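Local structure of beta-lactamase/D-alanine Carboxypeptidase (Yersinia pestis, 3RJU) at residues T68-M72 and L167-L171. The protein is probably a serine hydrolase of the beta-lactamase and D-alanine carboxypeptidase family, acting on penicillin-like or D-alanyl peptide substrates. Residues are numbered along the deposited sequence.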
loop_
_atom_site.group_PDB
_atom_site.type_symbol
_atom_site.label_atom_id
_atom_site.label_comp_id
_atom_site.label_asym_id
_atom_site.label_seq_id
_atom_site.Cartn_x
_atom_site.Cartn_y
_atom_site.Cartn_z
ATOM N N THR A 68 -5.347 3.835 -3.227
ATOM C CA THR A 68 -6.362 3.550 -4.244
ATOM C C THR A 68 -7.691 3.244 -3.570
ATOM O O THR A 68 -8.724 3.788 -3.951
ATOM C CB THR A 68 -5.949 2.372 -5.118
ATOM O OG1 THR A 68 -4.576 2.563 -5.505
ATOM C CG2 THR A 68 -6.834 2.281 -6.360
ATOM N N SER A 69 -7.675 2.384 -2.557
ATOM C CA SER A 69 -8.917 2.110 -1.819
ATOM C C SER A 69 -9.453 3.338 -1.088
ATOM O O SER A 69 -10.673 3.539 -1.006
ATOM C CB SER A 69 -8.742 0.916 -0.877
ATOM O OG SER A 69 -8.822 -0.283 -1.642
ATOM N N GLU A 70 -8.551 4.175 -0.571
ATOM C CA GLU A 70 -8.967 5.431 0.054
ATOM C C GLU A 70 -9.761 6.295 -0.929
ATOM O O GLU A 70 -10.836 6.809 -0.610
ATOM C CB GLU A 70 -7.755 6.238 0.555
ATOM C CG GLU A 70 -8.166 7.645 1.043
ATOM C CD GLU A 70 -7.082 8.428 1.742
ATOM O OE1 GLU A 70 -5.938 8.023 1.668
ATOM O OE2 GLU A 70 -7.389 9.494 2.341
ATOM N N ILE A 71 -9.218 6.460 -2.128
ATOM C CA ILE A 71 -9.895 7.216 -3.172
ATOM C C ILE A 71 -11.240 6.596 -3.538
ATOM O O ILE A 71 -12.236 7.318 -3.682
ATOM C CB ILE A 71 -8.981 7.410 -4.399
ATOM C CG1 ILE A 71 -7.815 8.328 -4.006
ATOM C CG2 ILE A 71 -9.758 7.991 -5.600
ATOM C CD1 ILE A 71 -6.712 8.401 -5.037
HETATM N N MSE A 72 -11.290 5.273 -3.674
HETATM C CA MSE A 72 -12.563 4.608 -3.943
HETATM C C MSE A 72 -13.585 4.919 -2.840
HETATM O O MSE A 72 -14.731 5.268 -3.117
HETATM C CB MSE A 72 -12.378 3.100 -4.071
HETATM C CG MSE A 72 -13.678 2.358 -4.374
HETATM SE SE MSE A 72 -13.436 0.425 -4.312
HETATM C CE MSE A 72 -12.928 0.273 -2.431
ATOM N N LEU A 167 -8.695 -0.849 -11.090
ATOM C CA LEU A 167 -9.485 -0.064 -10.149
ATOM C C LEU A 167 -9.174 1.424 -10.295
ATOM O O LEU A 167 -10.087 2.261 -10.359
ATOM C CB LEU A 167 -9.235 -0.519 -8.713
ATOM C CG LEU A 167 -9.963 0.247 -7.610
ATOM C CD1 LEU A 167 -11.484 0.257 -7.824
ATOM C CD2 LEU A 167 -9.602 -0.343 -6.238
ATOM N N ALA A 168 -7.888 1.767 -10.352
ATOM C CA ALA A 168 -7.505 3.169 -10.511
ATOM C C ALA A 168 -8.083 3.711 -11.804
ATOM O O ALA A 168 -8.596 4.826 -11.820
ATOM C CB ALA A 168 -5.982 3.336 -10.509
ATOM N N ASP A 169 -8.026 2.910 -12.870
ATOM C CA ASP A 169 -8.585 3.318 -14.168
ATOM C C ASP A 169 -10.084 3.635 -14.025
ATOM O O ASP A 169 -10.597 4.627 -14.589
ATOM C CB ASP A 169 -8.436 2.214 -15.217
ATOM C CG ASP A 169 -6.974 1.829 -15.501
ATOM O OD1 ASP A 169 -6.036 2.608 -15.193
ATOM O OD2 ASP A 169 -6.768 0.724 -16.050
ATOM N N ALA A 170 -10.789 2.771 -13.303
ATOM C CA ALA A 170 -12.229 2.922 -13.143
ATOM C C ALA A 170 -12.540 4.184 -12.350
ATOM O O ALA A 170 -13.465 4.933 -12.685
ATOM C CB ALA A 170 -12.807 1.688 -12.439
ATOM N N LEU A 171 -11.766 4.414 -11.291
ATOM C CA LEU A 171 -11.978 5.573 -10.437
ATOM C C LEU A 171 -11.751 6.872 -11.213
ATOM O O LEU A 171 -12.511 7.842 -11.075
ATOM C CB LEU A 171 -11.065 5.509 -9.220
ATOM C CG LEU A 171 -11.303 4.306 -8.305
ATOM C CD1 LEU A 171 -10.306 4.339 -7.141
ATOM C CD2 LEU A 171 -12.757 4.288 -7.772
#
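Residues 68-72 and 167-171 are single turns of helices 64-77 and 162-175, which run side by side in the same general direction. Their segment axes cross at 31° and come within 10.2 Å. The contact is buried and apolar. Leu171 has the largest buried area of the residues involved. With chi1 in m and chi2 in t, this leucine extends its CD1 onto the backbone of the facing turn. Leu171 CD1 lies 3.6 Å from Thr68 O and 3.7 Å from Met72 N, the two atoms joined by that turn's own helical hydrogen bond. Leu171 CD1 is also 3.9 Å from Met72 CB and 4.0 Å from Ile71 CG2. Leu167, one turn earlier, adopts t,p. Leu167 CD2 meets Thr68 CG2 at 3.8 Å, and Leu167 CD1 meets Met72 SE at 4.0 Å. Met72 is a selenomethionine. Its t,t,p chain starts sideways, passes Leu167, and turns its end away from helix 162-175. Thr68 is in the m rotamer, which divides its two branches. Thr68 CG2 faces Leu167 and Ala168, 4.4 Å from Ala168 CB. Thr68 OG1 hydrogen-bonds chiefly to Gly225 O, with Thr64 O as a second partner. Tyr179 of helix 179-191 packs against both Ile71 and Ala168. Ser62, just before helix 64-77, and Lys65 in its first turn fit the family's SxxK motif, so Ser62 is probably the nucleophile. The contact thus packs the helix following it within the helical part of the fold. Cohesion rests on van der Waals contact of methyl groups, selenium and one turn of backbone, while the threonine hydroxyl has its polar partners outside this interface.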